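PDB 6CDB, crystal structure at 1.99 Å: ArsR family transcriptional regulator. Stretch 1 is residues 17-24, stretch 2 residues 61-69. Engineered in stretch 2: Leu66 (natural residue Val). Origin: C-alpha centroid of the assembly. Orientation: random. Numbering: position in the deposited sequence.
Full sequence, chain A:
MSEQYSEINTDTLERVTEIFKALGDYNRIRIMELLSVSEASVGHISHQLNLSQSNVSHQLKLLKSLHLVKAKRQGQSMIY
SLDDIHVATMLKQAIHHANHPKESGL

Stretch 1, residues 17-24: TEIFKALG
Stretch 2, residues 61-69: KLLKSLHLV

Stretch 1 runs helically from Thr17, in a helix that begins earlier in the chain, and packs against the last turn of a second helix, residues 61-65, and the loop that follows it. CA atoms approach most closely at Ile19-Leu66 (6.7 Å) and Ala22-Leu63 (7.3 Å), so the first helix advances as the second stretch runs backward. No hydrogen bond crosses the contact, which is apolar and buries 322 Å² in total. Within stretch 1, Thr17 O accepts from Lys21 N (2.9 Å) and Glu18 O from Ala22 N (2.9 Å).

Glu18 (m, m) is exposed; its main-chain O lies 3.7 Å from Leu66 CD1. Ile19 (m, t) places CG2 3.9 Å from Leu68 CD2. Phe20 points away. Ala22 points toward stretch 2, and its CB meets CD1 of the engineered Leu66 (m, t; Val in the natural sequence) at 3.4 Å, a tight contact for two aliphatic carbons; Leu62 CD2 (t, p) lies 4.4 Å from the same CB. Leu23 (m, t) reaches Leu68 (m, t), CG to CD1 4.1 Å, and Leu63 (m, t), CD2 to CD2 4.4 Å. Gly24 makes no contact.

Leu66 (phi/psi -97/11) leaves the helix and His67 (60/35) turns the chain; Leu68 N donates a hydrogen bond to Leu63 O (2.9 Å), and the Leu68 CA-to-CB bond points toward stretch 1.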

# COMPACT_ATOMS: atom_id res chain seq x y z
N THR A 17 -6.95 5.03 1.93
CA THR A 17 -6.50 4.91 3.31
C THR A 17 -6.93 3.59 3.92
O THR A 17 -6.15 2.94 4.62
CB THR A 17 -7.03 6.09 4.13
OG1 THR A 17 -6.57 7.32 3.55
CG2 THR A 17 -6.55 6.01 5.58
N GLU A 18 -8.17 3.15 3.68
CA GLU A 18 -8.61 1.89 4.26
C GLU A 18 -7.86 0.70 3.67
O GLU A 18 -7.57 -0.27 4.39
CB GLU A 18 -10.12 1.69 4.06
CG GLU A 18 -10.97 2.83 4.59
CD GLU A 18 -10.74 3.05 6.08
OE1 GLU A 18 -10.78 2.05 6.84
OE2 GLU A 18 -10.52 4.22 6.47
N ILE A 19 -7.53 0.78 2.38
CA ILE A 19 -6.75 -0.28 1.75
C ILE A 19 -5.40 -0.41 2.42
O ILE A 19 -4.98 -1.51 2.79
CB ILE A 19 -6.61 -0.02 0.23
CG1 ILE A 19 -7.94 -0.30 -0.47
CG2 ILE A 19 -5.48 -0.89 -0.35
CD1 ILE A 19 -8.00 0.22 -1.88
N PHE A 20 -4.68 0.71 2.56
CA PHE A 20 -3.36 0.63 3.17
C PHE A 20 -3.44 0.26 4.65
O PHE A 20 -2.53 -0.40 5.18
CB PHE A 20 -2.62 1.96 3.00
CG PHE A 20 -2.17 2.22 1.58
CD1 PHE A 20 -1.39 1.30 0.91
CD2 PHE A 20 -2.56 3.37 0.92
CE1 PHE A 20 -0.98 1.54 -0.41
CE2 PHE A 20 -2.16 3.62 -0.40
CZ PHE A 20 -1.37 2.68 -1.06
N LYS A 21 -4.49 0.70 5.34
CA LYS A 21 -4.66 0.31 6.74
C LYS A 21 -4.83 -1.20 6.86
O LYS A 21 -4.18 -1.84 7.69
CB LYS A 21 -5.86 1.04 7.35
CG LYS A 21 -5.50 2.33 8.01
CD LYS A 21 -6.73 3.02 8.58
CE LYS A 21 -6.35 4.32 9.26
NZ LYS A 21 -7.56 5.10 9.61
N ALA A 22 -5.67 -1.79 6.02
CA ALA A 22 -5.86 -3.23 6.06
C ALA A 22 -4.58 -3.97 5.67
O ALA A 22 -4.29 -5.04 6.22
CB ALA A 22 -7.00 -3.64 5.14
N LEU A 23 -3.82 -3.44 4.73
CA LEU A 23 -2.58 -4.12 4.37
C LEU A 23 -1.46 -3.88 5.37
O LEU A 23 -0.40 -4.48 5.22
CB LEU A 23 -2.12 -3.69 2.97
CG LEU A 23 -2.98 -4.10 1.78
CD1 LEU A 23 -2.53 -3.35 0.54
CD2 LEU A 23 -2.88 -5.62 1.55
N GLY A 24 -1.65 -3.00 6.35
CA GLY A 24 -0.62 -2.80 7.35
C GLY A 24 -0.64 -3.90 8.40
O GLY A 24 -0.80 -3.63 9.59
N LYS A 61 -11.97 -12.51 4.65
CA LYS A 61 -13.22 -11.76 4.63
C LYS A 61 -12.93 -10.27 4.62
O LYS A 61 -13.53 -9.52 3.85
CB LYS A 61 -14.11 -12.10 5.82
CG LYS A 61 -14.34 -13.57 6.05
CD LYS A 61 -15.30 -14.17 5.06
CE LYS A 61 -15.25 -15.70 5.14
NZ LYS A 61 -15.60 -16.15 6.54
N LEU A 62 -11.98 -9.84 5.46
CA LEU A 62 -11.66 -8.41 5.48
C LEU A 62 -11.08 -7.96 4.13
O LEU A 62 -11.52 -6.95 3.57
CB LEU A 62 -10.70 -8.08 6.61
CG LEU A 62 -10.11 -6.66 6.52
CD1 LEU A 62 -11.19 -5.56 6.43
CD2 LEU A 62 -9.19 -6.40 7.70
N LEU A 63 -10.11 -8.71 3.60
CA LEU A 63 -9.48 -8.33 2.34
C LEU A 63 -10.49 -8.33 1.19
O LEU A 63 -10.41 -7.50 0.28
CB LEU A 63 -8.31 -9.27 2.03
CG LEU A 63 -7.13 -9.20 3.01
CD1 LEU A 63 -6.12 -10.32 2.75
CD2 LEU A 63 -6.45 -7.82 2.96
N LYS A 64 -11.46 -9.25 1.23
CA LYS A 64 -12.47 -9.30 0.18
C LYS A 64 -13.41 -8.09 0.27
O LYS A 64 -13.75 -7.50 -0.76
CB LYS A 64 -13.26 -10.61 0.26
CG LYS A 64 -14.19 -10.83 -0.93
CD LYS A 64 -15.28 -11.86 -0.65
CE LYS A 64 -14.73 -13.27 -0.67
NZ LYS A 64 -15.79 -14.30 -0.40
N SER A 65 -13.81 -7.70 1.48
CA SER A 65 -14.70 -6.55 1.61
C SER A 65 -14.08 -5.29 1.03
O SER A 65 -14.81 -4.38 0.62
CB SER A 65 -15.06 -6.33 3.08
OG SER A 65 -13.98 -5.73 3.76
N LEU A 66 -12.75 -5.20 0.99
CA LEU A 66 -12.06 -4.06 0.42
C LEU A 66 -11.63 -4.30 -1.03
O LEU A 66 -10.86 -3.51 -1.57
CB LEU A 66 -10.83 -3.71 1.26
CG LEU A 66 -11.17 -3.22 2.67
CD1 LEU A 66 -9.90 -3.03 3.45
CD2 LEU A 66 -11.95 -1.93 2.62
N HIS A 67 -12.13 -5.37 -1.65
CA HIS A 67 -11.85 -5.68 -3.05
C HIS A 67 -10.36 -5.87 -3.29
O HIS A 67 -9.84 -5.52 -4.35
CB HIS A 67 -12.41 -4.61 -3.99
CG HIS A 67 -13.88 -4.41 -3.85
ND1 HIS A 67 -14.80 -5.34 -4.31
CD2 HIS A 67 -14.60 -3.42 -3.29
CE1 HIS A 67 -16.02 -4.92 -4.03
NE2 HIS A 67 -15.93 -3.76 -3.41
N LEU A 68 -9.67 -6.44 -2.32
CA LEU A 68 -8.26 -6.77 -2.47
C LEU A 68 -8.03 -8.23 -2.86
O LEU A 68 -7.00 -8.53 -3.48
CB LEU A 68 -7.50 -6.44 -1.17
CG LEU A 68 -7.55 -4.94 -0.84
CD1 LEU A 68 -6.87 -4.66 0.47
CD2 LEU A 68 -6.93 -4.12 -1.97
N VAL A 69 -8.94 -9.13 -2.50
CA VAL A 69 -8.94 -10.50 -3.01
C VAL A 69 -10.35 -10.81 -3.50
O VAL A 69 -11.31 -10.13 -3.14
CB VAL A 69 -8.52 -11.54 -1.94
CG1 VAL A 69 -7.11 -11.26 -1.45
CG2 VAL A 69 -9.52 -11.54 -0.78